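PDB 3MI6: alpha-galactosidase from Lactobacillus brevis, which probably hydrolyses terminal, non-reducing alpha-D-galactose residues of alpha-galactosides such as galactose oligosaccharides and galactomannans. Local coordinates for residues F85-F90 and L176-S181; L180-D185 and I272-N277; E328-L333 and F633-F638; N322-H327 and Y519-F524. All coordinates share one frame; numbering follows the deposited sequence.

Contact 1: F85-F90 and L176-S181; sequences FRQPAF and LNRALS
The guanidinium of R178 has P88 CD over one face, while the side-chain amide of Q87 is turned 77° to it and brings OE1 to 3.4 Å from R178 NH1. The ring of F90 meets that of Y77 in a nearly parallel arrangement. R178 CG, anti to the backbone N (chi1 172°), lies 3.5 Å from A89 O; farther out the chain crosses P88 at about a right angle, its CD 3.8 Å from P88 CG. NH1 makes a weak hydrogen bond of 3.4 Å to P88 O. L180 N donates to A89 O at 2.9 Å, nearly along the C=O axis, next to the antiparallel non-hydrogen-bonded pair F90 and A179. Strand 174-186 is thereby joined to the start of strand 90-93 in the N-terminal domain's antiparallel sheet. Arginine suits this place because its CD packs on the proline ring while NH1 reaches P88 O weakly. R178 NH2 and D279 of the second subunit form a long, weak ion pair, which probably offsets the charge only in part.

Contact 2: L180-D185 and I272-N277; sequences LSSQLD and ILTGIN
Backbone hydrogen bonds carry most of the join; strands 182-185 and 272-274 run antiparallel at 174°. I272 and L184 bond to each other twice, I272 N to L184 O at 2.8 Å and L184 N to I272 O at 2.9 Å. T274 N donates to S182 O, in the carbonyl plane. T274 O in turn takes the N-H of S181 at 2.9 Å and, weakly, that of S182.

Apolar contacts gather round L273. It runs side by side with Q183, L273 CD2 being 3.8 Å from Q183 CB, and L273 CD1 is 3.6 Å from CD2 of L180, whose chain crosses at about a right angle. On the other face L184 and I272 meet CB to CB. An alanine in place of L180 would probably open a gap beside L273 CD1 and I276 O, which L180 CD1 now approaches.

Water joins the hydroxyl side chains to the backbone. One molecule links S182 OG and T274 OG1 to I272 O, so hydroxyl residues suit the face these two share. Another donates to S181 OG and accepts from I276 N, while P294 O also bonds that hydroxyl.

S181 and S182 both facing T274 make a classic beta bulge, here in the antiparallel sheet of the family 36 N-terminal domain.

Contact 3: E328-L333 and F633-F638; sequences EERPVL and FQFGKF
Q634 reaches R330 with CG anti to its own carbonyl carbon (chi1 -63°) and an extended chi2 of 180°, which carries CD straight out from the helix to the loop. Its amide then pairs with both backbone polar groups of one residue: OE1 accepts from R330 N at 3.1 Å, and NE2 donates to R330 O at 3.0 Å, with that oxygen in the amide plane. A glutamine suits the place because it offers acceptor and donor together. NE2 also bonds Y626 OH, and R630 NE also reaches R330 O. This ties helix 630-635, which comes after the eighth TIM-barrel strand and helix 613-628, to the loop leading into the first strand, 333-335. A leucine in place of Q634 would probably leave R330 N and Y626 OH without this partner and R330 O one donor short. F635 turns its ring edge to the loop, with CZ 3.4 Å from E328 O and CE2 3.9 Å from E329 N. R330 NE makes a weak bond to the same E328 O, while E329 OE1 forms a salt bridge with R630.

Contact 4: N322-H327 and Y519-F524; sequences NPRFAH and YPNVLF
R324, which meets P520 and N521 across the contact, is fixed at its backbone by a sound 2.9 Å bond from R324 N to N322 OD1, closing an Asx turn. A type I beta turn from Y519 to V522 brings P520 O and the N521 side chain forward; it leads into strand 523-526, the fifth of the TIM barrel, whereas the loop 322-327 precedes the first, 333-335. R324 CG lies 3.1 Å from P520 O, and the bend at chi2 (61°) turns CD aside from full extension. NE makes a weak but nearly straight bond, 3.3 Å, to N521 OD1, which lies at the edge of the guanidinium and in its plane. NH1 has a salt bridge to E328.

The F325 ring has a neighbour on both faces. L523 CD1 sits over its centre in a CH-pi contact, 3.8 Å from the centroid, and R324 NH1 lies over the opposite face toward the rim. At the edge, CZ is 3.7 Å from N521 O. Phenylalanine fits because its face accepts a methyl while its C-H rim can border carbonyl oxygens. The chemistry thus sets an apolar core next to an exposed turn, the arginine's charge probably balanced mainly by E328.

In the fold
Contacts 1 and 2 form one pair, first along the chain, and contacts 3 and 4 another. The first two have centres 8 Å apart, share L180 and S181, and use strand 174-186, which pairs with both 90-93 and 270-274 in the N-terminal domain's sheet. Contacts 3 and 4, centres 14 Å apart, belong to the TIM barrel and touch where P331 packs on L523. Their segments alternate along the chain: the adjoining loops 322-327 and 328-333 both precede the first barrel strand, one meeting the entry to strand 523-526, the other helix 630-635. Thus one loop region joins distant parts of the barrel. Centres of the two pairs lie about 30 to 40 Å apart, in separate domains of the chain.

Contact 1: F85-F90 and L176-S181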
loop_
_atom_site.group_PDB
_atom_site.type_symbol
_atom_site.label_atom_id
_atom_site.label_comp_id
_atom_site.label_asym_id
_atom_site.label_seq_id
_atom_site.Cartn_x
_atom_site.Cartn_y
_atom_site.Cartn_z
ATOM N N PHE D 85 -13.919 -17.562 -24.218
ATOM C CA PHE D 85 -14.779 -16.406 -23.987
ATOM C C PHE D 85 -14.011 -15.123 -23.651
ATOM O O PHE D 85 -14.602 -14.062 -23.465
ATOM C CB PHE D 85 -15.854 -16.733 -22.957
ATOM C CG PHE D 85 -16.871 -17.707 -23.458
ATOM C CD1 PHE D 85 -17.864 -17.298 -24.352
ATOM C CD2 PHE D 85 -16.831 -19.042 -23.065
ATOM C CE1 PHE D 85 -18.808 -18.191 -24.834
ATOM C CE2 PHE D 85 -17.780 -19.947 -23.544
ATOM C CZ PHE D 85 -18.768 -19.516 -24.431
ATOM N N ARG D 86 -12.689 -15.223 -23.610
ATOM C CA ARG D 86 -11.856 -14.046 -23.490
ATOM C C ARG D 86 -11.985 -13.198 -24.741
ATOM O O ARG D 86 -12.661 -13.580 -25.689
ATOM C CB ARG D 86 -10.414 -14.451 -23.271
ATOM C CG ARG D 86 -10.200 -15.069 -21.933
ATOM C CD ARG D 86 -8.815 -15.647 -21.844
ATOM N NE ARG D 86 -8.748 -16.935 -22.509
ATOM C CZ ARG D 86 -7.650 -17.673 -22.606
ATOM N NH1 ARG D 86 -6.504 -17.251 -22.081
ATOM N NH2 ARG D 86 -7.701 -18.841 -23.234
ATOM N N GLN D 87 -11.354 -12.034 -24.737
ATOM C CA GLN D 87 -11.422 -11.160 -25.890
ATOM C C GLN D 87 -10.652 -11.793 -27.027
ATOM O O GLN D 87 -9.657 -12.450 -26.793
ATOM C CB GLN D 87 -10.875 -9.774 -25.548
ATOM C CG GLN D 87 -11.866 -8.922 -24.767
ATOM C CD GLN D 87 -13.210 -8.741 -25.496
ATOM O OE1 GLN D 87 -13.348 -7.900 -26.400
ATOM N NE2 GLN D 87 -14.208 -9.531 -25.095
ATOM N N PRO D 88 -11.133 -11.634 -28.262
ATOM C CA PRO D 88 -10.447 -12.246 -29.403
ATOM C C PRO D 88 -9.449 -11.311 -30.045
ATOM O O PRO D 88 -9.533 -10.104 -29.862
ATOM C CB PRO D 88 -11.588 -12.521 -30.381
ATOM C CG PRO D 88 -12.559 -11.458 -30.104
ATOM C CD PRO D 88 -12.481 -11.164 -28.621
ATOM N N ALA D 89 -8.510 -11.872 -30.788
ATOM C CA ALA D 89 -7.570 -11.071 -31.551
ATOM C C ALA D 89 -8.219 -10.565 -32.816
ATOM O O ALA D 89 -7.824 -9.530 -33.345
ATOM C CB ALA D 89 -6.360 -11.886 -31.922
ATOM N N PHE D 90 -9.194 -11.304 -33.332
ATOM C CA PHE D 90 -9.820 -10.917 -34.590
ATOM C C PHE D 90 -11.245 -11.446 -34.617
ATOM O O PHE D 90 -11.615 -12.238 -33.751
ATOM C CB PHE D 90 -9.034 -11.510 -35.758
ATOM C CG PHE D 90 -9.258 -12.978 -35.930
ATOM C CD1 PHE D 90 -8.519 -13.891 -35.204
ATOM C CD2 PHE D 90 -10.238 -13.443 -36.789
ATOM C CE1 PHE D 90 -8.727 -15.235 -35.340
ATOM C CE2 PHE D 90 -10.456 -14.792 -36.932
ATOM C CZ PHE D 90 -9.692 -15.694 -36.202
ATOM N N LEU D 176 -13.849 -7.852 -41.841
ATOM C CA LEU D 176 -13.027 -7.895 -40.630
ATOM C C LEU D 176 -13.565 -6.909 -39.615
ATOM O O LEU D 176 -13.441 -5.692 -39.817
ATOM C CB LEU D 176 -11.589 -7.508 -40.922
ATOM C CG LEU D 176 -10.775 -8.413 -41.820
ATOM C CD1 LEU D 176 -9.392 -7.852 -41.892
ATOM C CD2 LEU D 176 -10.750 -9.806 -41.256
ATOM N N ASN D 177 -14.147 -7.417 -38.528
ATOM C CA ASN D 177 -14.654 -6.533 -37.481
ATOM C C ASN D 177 -13.563 -6.135 -36.487
ATOM O O ASN D 177 -13.637 -5.101 -35.824
ATOM C CB ASN D 177 -15.803 -7.192 -36.720
ATOM C CG ASN D 177 -16.840 -7.794 -37.634
ATOM O OD1 ASN D 177 -17.694 -7.094 -38.167
ATOM N ND2 ASN D 177 -16.782 -9.104 -37.800
ATOM N N ARG D 178 -12.548 -6.980 -36.406
ATOM C CA ARG D 178 -11.481 -6.835 -35.442
ATOM C C ARG D 178 -10.223 -7.477 -36.015
ATOM O O ARG D 178 -10.227 -8.661 -36.356
ATOM C CB ARG D 178 -11.886 -7.525 -34.139
ATOM C CG ARG D 178 -10.809 -7.633 -33.096
ATOM C CD ARG D 178 -11.379 -8.320 -31.868
ATOM N NE ARG D 178 -12.457 -7.528 -31.298
ATOM C CZ ARG D 178 -12.464 -7.070 -30.051
ATOM N NH1 ARG D 178 -11.455 -7.359 -29.226
ATOM N NH2 ARG D 178 -13.484 -6.327 -29.630
ATOM N N ALA D 179 -9.154 -6.696 -36.130
ATOM C CA ALA D 179 -7.898 -7.192 -36.675
ATOM C C ALA D 179 -6.728 -6.698 -35.839
ATOM O O ALA D 179 -5.949 -5.859 -36.293
ATOM C CB ALA D 179 -7.737 -6.743 -38.096
ATOM N N LEU D 180 -6.604 -7.212 -34.614
ATOM C CA LEU D 180 -5.491 -6.817 -33.756
ATOM C C LEU D 180 -4.153 -7.216 -34.361
ATOM O O LEU D 180 -4.095 -8.046 -35.258
ATOM C CB LEU D 180 -5.631 -7.404 -32.360
ATOM C CG LEU D 180 -6.410 -6.618 -31.298
ATOM C CD1 LEU D 180 -6.851 -5.277 -31.802
ATOM C CD2 LEU D 180 -7.591 -7.422 -30.758
ATOM N N SER D 181 -3.080 -6.618 -33.861
ATOM C CA SER D 181 -1.757 -6.860 -34.409
ATOM C C SER D 181 -0.987 -7.906 -33.646
ATOM O O SER D 181 -0.100 -8.544 -34.201
ATOM C CB SER D 181 -0.947 -5.580 -34.421
ATOM O OG SER D 181 -1.580 -4.645 -35.255
#

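Contact 2: L180-D185 and I272-N277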
loop_
_atom_site.group_PDB
_atom_site.type_symbol
_atom_site.label_atom_id
_atom_site.label_comp_id
_atom_site.label_asym_id
_atom_site.label_seq_id
_atom_site.Cartn_x
_atom_site.Cartn_y
_atom_site.Cartn_z
ATOM N N LEU D 180 -6.604 -7.212 -34.614
ATOM C CA LEU D 180 -5.491 -6.817 -33.756
ATOM C C LEU D 180 -4.153 -7.216 -34.361
ATOM O O LEU D 180 -4.095 -8.046 -35.258
ATOM C CB LEU D 180 -5.631 -7.404 -32.360
ATOM C CG LEU D 180 -6.410 -6.618 -31.298
ATOM C CD1 LEU D 180 -6.851 -5.277 -31.802
ATOM C CD2 LEU D 180 -7.591 -7.422 -30.758
ATOM N N SER D 181 -3.080 -6.618 -33.861
ATOM C CA SER D 181 -1.757 -6.860 -34.409
ATOM C C SER D 181 -0.987 -7.906 -33.646
ATOM O O SER D 181 -0.100 -8.544 -34.201
ATOM C CB SER D 181 -0.947 -5.580 -34.421
ATOM O OG SER D 181 -1.580 -4.645 -35.255
ATOM N N SER D 182 -1.304 -8.072 -32.371
ATOM C CA SER D 182 -0.577 -9.008 -31.538
ATOM C C SER D 182 -1.424 -9.464 -30.373
ATOM O O SER D 182 -2.143 -8.666 -29.762
ATOM C CB SER D 182 0.698 -8.367 -31.005
ATOM O OG SER D 182 1.227 -9.146 -29.944
ATOM N N GLN D 183 -1.346 -10.755 -30.074
ATOM C CA GLN D 183 -1.942 -11.285 -28.865
ATOM C C GLN D 183 -0.857 -11.995 -28.108
ATOM O O GLN D 183 -0.037 -12.681 -28.712
ATOM C CB GLN D 183 -3.045 -12.270 -29.197
ATOM C CG GLN D 183 -3.424 -13.146 -28.050
ATOM C CD GLN D 183 -4.672 -13.923 -28.356
ATOM O OE1 GLN D 183 -5.552 -13.422 -29.041
ATOM N NE2 GLN D 183 -4.766 -15.146 -27.844
ATOM N N LEU D 184 -0.827 -11.811 -26.792
ATOM C CA LEU D 184 0.091 -12.550 -25.935
ATOM C C LEU D 184 -0.642 -13.087 -24.735
ATOM O O LEU D 184 -1.195 -12.328 -23.946
ATOM C CB LEU D 184 1.271 -11.694 -25.467
ATOM C CG LEU D 184 2.116 -12.439 -24.417
ATOM C CD1 LEU D 184 2.607 -13.809 -24.961
ATOM C CD2 LEU D 184 3.286 -11.609 -23.833
ATOM N N ASP D 185 -0.641 -14.401 -24.587
ATOM C CA ASP D 185 -1.187 -14.999 -23.388
ATOM C C ASP D 185 -0.058 -15.411 -22.452
ATOM O O ASP D 185 0.885 -16.090 -22.871
ATOM C CB ASP D 185 -2.068 -16.200 -23.730
ATOM C CG ASP D 185 -3.390 -15.802 -24.378
ATOM O OD1 ASP D 185 -3.814 -14.627 -24.236
ATOM O OD2 ASP D 185 -4.018 -16.674 -25.018
ATOM N N ILE D 272 -2.694 -10.015 -23.365
ATOM C CA ILE D 272 -2.333 -8.683 -23.834
ATOM C C ILE D 272 -2.609 -8.550 -25.336
ATOM O O ILE D 272 -1.983 -9.211 -26.146
ATOM C CB ILE D 272 -0.836 -8.334 -23.551
ATOM C CG1 ILE D 272 -0.500 -8.434 -22.059
ATOM C CG2 ILE D 272 -0.511 -6.927 -24.016
ATOM C CD1 ILE D 272 -0.599 -9.821 -21.460
ATOM N N LEU D 273 -3.549 -7.678 -25.691
ATOM C CA LEU D 273 -3.951 -7.446 -27.074
ATOM C C LEU D 273 -3.487 -6.087 -27.475
ATOM O O LEU D 273 -3.700 -5.161 -26.729
ATOM C CB LEU D 273 -5.476 -7.445 -27.181
ATOM C CG LEU D 273 -6.206 -8.781 -27.161
ATOM C CD1 LEU D 273 -7.684 -8.585 -27.401
ATOM C CD2 LEU D 273 -5.605 -9.654 -28.230
ATOM N N THR D 274 -2.864 -5.948 -28.641
ATOM C CA THR D 274 -2.517 -4.621 -29.156
ATOM C C THR D 274 -2.651 -4.462 -30.676
ATOM O O THR D 274 -2.222 -5.312 -31.441
ATOM C CB THR D 274 -1.117 -4.153 -28.700
ATOM O OG1 THR D 274 -0.144 -5.148 -29.013
ATOM C CG2 THR D 274 -1.092 -3.892 -27.188
ATOM N N GLY D 275 -3.264 -3.368 -31.105
ATOM C CA GLY D 275 -3.345 -3.037 -32.512
ATOM C C GLY D 275 -4.377 -1.948 -32.750
ATOM O O GLY D 275 -4.654 -1.118 -31.878
ATOM N N ILE D 276 -4.946 -1.947 -33.949
ATOM C CA ILE D 276 -6.001 -1.017 -34.301
ATOM C C ILE D 276 -7.214 -1.232 -33.400
ATOM O O ILE D 276 -7.671 -2.350 -33.203
ATOM C CB ILE D 276 -6.417 -1.212 -35.759
ATOM C CG1 ILE D 276 -5.216 -1.013 -36.673
ATOM C CG2 ILE D 276 -7.536 -0.260 -36.127
ATOM C CD1 ILE D 276 -5.549 -1.165 -38.132
ATOM N N ASN D 277 -7.726 -0.147 -32.850
ATOM C CA ASN D 277 -8.896 -0.200 -32.003
ATOM C C ASN D 277 -10.083 -0.871 -32.695
ATOM O O ASN D 277 -10.615 -0.333 -33.661
ATOM C CB ASN D 277 -9.262 1.229 -31.609
ATOM C CG ASN D 277 -10.336 1.287 -30.558
ATOM O OD1 ASN D 277 -10.651 2.371 -30.062
ATOM N ND2 ASN D 277 -10.899 0.127 -30.194
HETATM O O HOH W 1 -4.280 -4.065 -35.808
HETATM O O HOH W 2 -0.164 -7.653 -27.776
#

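Contact 3: E328-L333 and F633-F638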
loop_
_atom_site.group_PDB
_atom_site.type_symbol
_atom_site.label_atom_id
_atom_site.label_comp_id
_atom_site.label_asym_id
_atom_site.label_seq_id
_atom_site.Cartn_x
_atom_site.Cartn_y
_atom_site.Cartn_z
ATOM N N GLU D 328 21.990 11.184 -37.452
ATOM C CA GLU D 328 22.502 12.518 -37.728
ATOM C C GLU D 328 22.153 13.502 -36.606
ATOM O O GLU D 328 21.005 13.620 -36.196
ATOM C CB GLU D 328 22.016 13.032 -39.090
ATOM C CG GLU D 328 22.714 14.320 -39.536
ATOM C CD GLU D 328 22.266 14.811 -40.915
ATOM O OE1 GLU D 328 21.259 15.554 -40.993
ATOM O OE2 GLU D 328 22.933 14.462 -41.918
ATOM N N GLU D 329 23.157 14.195 -36.100
ATOM C CA GLU D 329 22.911 15.229 -35.119
ATOM C C GLU D 329 21.879 16.211 -35.650
ATOM O O GLU D 329 21.946 16.657 -36.795
ATOM C CB GLU D 329 24.220 15.933 -34.735
ATOM C CG GLU D 329 25.182 15.014 -33.981
ATOM C CD GLU D 329 26.480 15.682 -33.567
ATOM O OE1 GLU D 329 26.532 16.924 -33.448
ATOM O OE2 GLU D 329 27.463 14.948 -33.352
ATOM N N ARG D 330 20.911 16.531 -34.809
ATOM C CA ARG D 330 19.888 17.491 -35.170
ATOM C C ARG D 330 20.214 18.916 -34.773
ATOM O O ARG D 330 20.708 19.182 -33.672
ATOM C CB ARG D 330 18.562 17.041 -34.619
ATOM C CG ARG D 330 18.051 15.951 -35.495
ATOM C CD ARG D 330 17.405 14.894 -34.731
ATOM N NE ARG D 330 17.860 13.582 -35.142
ATOM C CZ ARG D 330 17.065 12.533 -35.118
ATOM N NH1 ARG D 330 15.805 12.698 -34.755
ATOM N NH2 ARG D 330 17.512 11.342 -35.450
ATOM N N PRO D 331 19.938 19.847 -35.682
ATOM C CA PRO D 331 20.433 21.214 -35.535
ATOM C C PRO D 331 19.785 21.946 -34.346
ATOM O O PRO D 331 18.698 21.577 -33.916
ATOM C CB PRO D 331 20.037 21.850 -36.866
ATOM C CG PRO D 331 18.789 21.141 -37.257
ATOM C CD PRO D 331 18.995 19.712 -36.801
ATOM N N VAL D 332 20.460 22.953 -33.801
ATOM C CA VAL D 332 19.833 23.818 -32.821
ATOM C C VAL D 332 18.985 24.843 -33.568
ATOM O O VAL D 332 19.491 25.591 -34.396
ATOM C CB VAL D 332 20.874 24.525 -31.952
ATOM C CG1 VAL D 332 20.196 25.478 -30.977
ATOM C CG2 VAL D 332 21.702 23.512 -31.215
ATOM N N LEU D 333 17.688 24.869 -33.298
ATOM C CA LEU D 333 16.809 25.723 -34.072
ATOM C C LEU D 333 16.218 26.834 -33.229
ATOM O O LEU D 333 16.264 26.787 -32.003
ATOM C CB LEU D 333 15.685 24.902 -34.681
ATOM C CG LEU D 333 14.705 24.248 -33.705
ATOM C CD1 LEU D 333 13.656 25.230 -33.210
ATOM C CD2 LEU D 333 14.032 23.065 -34.372
ATOM N N PHE D 633 24.267 13.997 -25.707
ATOM C CA PHE D 633 22.929 14.415 -25.315
ATOM C C PHE D 633 21.838 13.773 -26.173
ATOM O O PHE D 633 20.870 13.204 -25.674
ATOM C CB PHE D 633 22.822 15.930 -25.411
ATOM C CG PHE D 633 23.274 16.664 -24.173
ATOM C CD1 PHE D 633 22.772 16.336 -22.935
ATOM C CD2 PHE D 633 24.170 17.709 -24.265
ATOM C CE1 PHE D 633 23.168 17.013 -21.814
ATOM C CE2 PHE D 633 24.570 18.390 -23.144
ATOM C CZ PHE D 633 24.070 18.041 -21.920
ATOM N N GLN D 634 22.006 13.851 -27.481
ATOM C CA GLN D 634 21.025 13.294 -28.391
ATOM C C GLN D 634 21.039 11.765 -28.519
ATOM O O GLN D 634 19.977 11.168 -28.588
ATOM C CB GLN D 634 21.151 13.958 -29.761
ATOM C CG GLN D 634 20.859 15.450 -29.737
ATOM C CD GLN D 634 21.003 16.050 -31.112
ATOM O OE1 GLN D 634 21.474 15.377 -32.030
ATOM N NE2 GLN D 634 20.587 17.304 -31.280
ATOM N N PHE D 635 22.208 11.121 -28.549
ATOM C CA PHE D 635 22.246 9.676 -28.860
ATOM C C PHE D 635 22.833 8.769 -27.780
ATOM O O PHE D 635 22.759 7.537 -27.893
ATOM C CB PHE D 635 22.953 9.400 -30.194
ATOM C CG PHE D 635 22.423 10.207 -31.331
ATOM C CD1 PHE D 635 21.156 9.949 -31.846
ATOM C CD2 PHE D 635 23.183 11.227 -31.889
ATOM C CE1 PHE D 635 20.660 10.680 -32.896
ATOM C CE2 PHE D 635 22.691 11.974 -32.946
ATOM C CZ PHE D 635 21.424 11.701 -33.457
ATOM N N GLY D 636 23.412 9.371 -26.744
ATOM C CA GLY D 636 23.947 8.612 -25.630
ATOM C C GLY D 636 22.920 7.733 -24.951
ATOM O O GLY D 636 21.728 8.018 -24.973
ATOM N N LYS D 637 23.385 6.650 -24.349
ATOM C CA LYS D 637 22.498 5.710 -23.682
ATOM C C LYS D 637 21.854 6.397 -22.473
ATOM O O LYS D 637 22.533 7.068 -21.683
ATOM C CB LYS D 637 23.266 4.443 -23.278
ATOM C CG LYS D 637 22.382 3.342 -22.721
ATOM C CD LYS D 637 23.167 2.094 -22.351
ATOM C CE LYS D 637 23.595 1.333 -23.600
ATOM N NZ LYS D 637 23.965 -0.073 -23.247
ATOM N N PHE D 638 20.543 6.228 -22.331
ATOM C CA PHE D 638 19.772 7.018 -21.378
ATOM C C PHE D 638 19.369 6.216 -20.151
ATOM O O PHE D 638 18.685 5.196 -20.241
ATOM C CB PHE D 638 18.528 7.589 -22.072
ATOM C CG PHE D 638 17.768 8.615 -21.264
ATOM C CD1 PHE D 638 16.688 8.242 -20.475
ATOM C CD2 PHE D 638 18.087 9.960 -21.348
ATOM C CE1 PHE D 638 15.964 9.197 -19.750
ATOM C CE2 PHE D 638 17.367 10.913 -20.621
ATOM C CZ PHE D 638 16.305 10.530 -19.824
#

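Contact 4: N322-H327 and Y519-F524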
loop_
_atom_site.group_PDB
_atom_site.type_symbol
_atom_site.label_atom_id
_atom_site.label_comp_id
_atom_site.label_asym_id
_atom_site.label_seq_id
_atom_site.Cartn_x
_atom_site.Cartn_y
_atom_site.Cartn_z
ATOM N N ASN D 322 13.648 6.668 -39.939
ATOM C CA ASN D 322 14.198 7.222 -41.163
ATOM C C ASN D 322 15.712 7.148 -40.978
ATOM O O ASN D 322 16.265 7.831 -40.120
ATOM C CB ASN D 322 13.613 8.629 -41.358
ATOM C CG ASN D 322 14.081 9.310 -42.647
ATOM O OD1 ASN D 322 15.193 9.106 -43.100
ATOM N ND2 ASN D 322 13.227 10.159 -43.213
ATOM N N PRO D 323 16.391 6.316 -41.790
ATOM C CA PRO D 323 17.859 6.153 -41.796
ATOM C C PRO D 323 18.631 7.412 -42.195
ATOM O O PRO D 323 19.817 7.555 -41.902
ATOM C CB PRO D 323 18.081 5.062 -42.844
ATOM C CG PRO D 323 16.799 4.325 -42.895
ATOM C CD PRO D 323 15.736 5.356 -42.688
ATOM N N ARG D 324 17.952 8.320 -42.873
ATOM C CA ARG D 324 18.547 9.575 -43.279
ATOM C C ARG D 324 18.842 10.450 -42.064
ATOM O O ARG D 324 19.668 11.361 -42.134
ATOM C CB ARG D 324 17.598 10.293 -44.244
ATOM C CG ARG D 324 18.030 11.673 -44.650
ATOM C CD ARG D 324 19.372 11.633 -45.367
ATOM N NE ARG D 324 19.856 12.985 -45.635
ATOM C CZ ARG D 324 20.627 13.676 -44.800
ATOM N NH1 ARG D 324 21.022 13.139 -43.648
ATOM N NH2 ARG D 324 21.001 14.904 -45.121
ATOM N N PHE D 325 18.158 10.194 -40.952
ATOM C CA PHE D 325 18.326 11.052 -39.783
ATOM C C PHE D 325 18.501 10.283 -38.483
ATOM O O PHE D 325 18.805 10.870 -37.460
ATOM C CB PHE D 325 17.187 12.076 -39.661
ATOM C CG PHE D 325 17.156 13.092 -40.768
ATOM C CD1 PHE D 325 16.247 12.978 -41.812
ATOM C CD2 PHE D 325 18.032 14.160 -40.767
ATOM C CE1 PHE D 325 16.219 13.897 -42.836
ATOM C CE2 PHE D 325 18.007 15.104 -41.792
ATOM C CZ PHE D 325 17.095 14.971 -42.828
ATOM N N ALA D 326 18.343 8.968 -38.542
ATOM C CA ALA D 326 18.475 8.112 -37.372
ATOM C C ALA D 326 19.682 8.450 -36.505
ATOM O O ALA D 326 19.583 8.432 -35.267
ATOM C CB ALA D 326 18.555 6.667 -37.801
ATOM N N HIS D 327 20.818 8.723 -37.150
ATOM C CA HIS D 327 22.094 8.957 -36.463
ATOM C C HIS D 327 22.673 10.360 -36.672
ATOM O O HIS D 327 23.731 10.693 -36.135
ATOM C CB HIS D 327 23.142 7.946 -36.914
ATOM C CG HIS D 327 22.731 6.522 -36.736
ATOM N ND1 HIS D 327 21.863 5.885 -37.599
ATOM C CD2 HIS D 327 23.088 5.602 -35.812
ATOM C CE1 HIS D 327 21.695 4.634 -37.209
ATOM N NE2 HIS D 327 22.430 4.437 -36.128
ATOM N N TYR D 519 12.151 14.192 -51.601
ATOM C CA TYR D 519 13.047 15.212 -51.041
ATOM C C TYR D 519 13.671 14.733 -49.735
ATOM O O TYR D 519 13.415 15.309 -48.679
ATOM C CB TYR D 519 12.286 16.524 -50.795
ATOM C CG TYR D 519 11.469 17.025 -51.981
ATOM C CD1 TYR D 519 12.011 17.915 -52.904
ATOM C CD2 TYR D 519 10.154 16.612 -52.170
ATOM C CE1 TYR D 519 11.272 18.370 -53.979
ATOM C CE2 TYR D 519 9.414 17.063 -53.237
ATOM C CZ TYR D 519 9.972 17.943 -54.142
ATOM O OH TYR D 519 9.221 18.390 -55.207
ATOM N N PRO D 520 14.491 13.674 -49.805
ATOM C CA PRO D 520 14.996 12.972 -48.614
ATOM C C PRO D 520 15.917 13.781 -47.690
ATOM O O PRO D 520 16.265 13.273 -46.635
ATOM C CB PRO D 520 15.763 11.780 -49.202
ATOM C CG PRO D 520 16.062 12.169 -50.611
ATOM C CD PRO D 520 14.898 13.004 -51.050
ATOM N N ASN D 521 16.297 14.999 -48.055
ATOM C CA ASN D 521 17.194 15.795 -47.207
ATOM C C ASN D 521 16.417 16.719 -46.288
ATOM O O ASN D 521 16.990 17.539 -45.557
ATOM C CB ASN D 521 18.166 16.612 -48.060
ATOM C CG ASN D 521 19.101 15.736 -48.865
ATOM O OD1 ASN D 521 19.366 14.581 -48.499
ATOM N ND2 ASN D 521 19.605 16.275 -49.970
ATOM N N VAL D 522 15.104 16.590 -46.349
ATOM C CA VAL D 522 14.240 17.424 -45.562
ATOM C C VAL D 522 13.961 16.698 -44.263
ATOM O O VAL D 522 13.490 15.561 -44.253
ATOM C CB VAL D 522 12.929 17.721 -46.301
ATOM C CG1 VAL D 522 11.889 18.299 -45.344
ATOM C CG2 VAL D 522 13.180 18.656 -47.475
ATOM N N LEU D 523 14.291 17.371 -43.170
ATOM C CA LEU D 523 14.011 16.914 -41.826
ATOM C C LEU D 523 12.565 17.252 -41.483
ATOM O O LEU D 523 12.197 18.426 -41.457
ATOM C CB LEU D 523 14.943 17.651 -40.876
ATOM C CG LEU D 523 14.989 17.302 -39.396
ATOM C CD1 LEU D 523 14.951 15.787 -39.176
ATOM C CD2 LEU D 523 16.243 17.928 -38.786
ATOM N N PHE D 524 11.743 16.233 -41.246
ATOM C CA PHE D 524 10.375 16.449 -40.784
ATOM C C PHE D 524 10.309 16.287 -39.278
ATOM O O PHE D 524 10.660 15.233 -38.741
ATOM C CB PHE D 524 9.391 15.474 -41.445
ATOM C CG PHE D 524 9.141 15.754 -42.887
ATOM C CD1 PHE D 524 9.860 15.106 -43.862
ATOM C CD2 PHE D 524 8.194 16.676 -43.269
ATOM C CE1 PHE D 524 9.643 15.371 -45.190
ATOM C CE2 PHE D 524 7.973 16.952 -44.610
ATOM C CZ PHE D 524 8.696 16.292 -45.570
#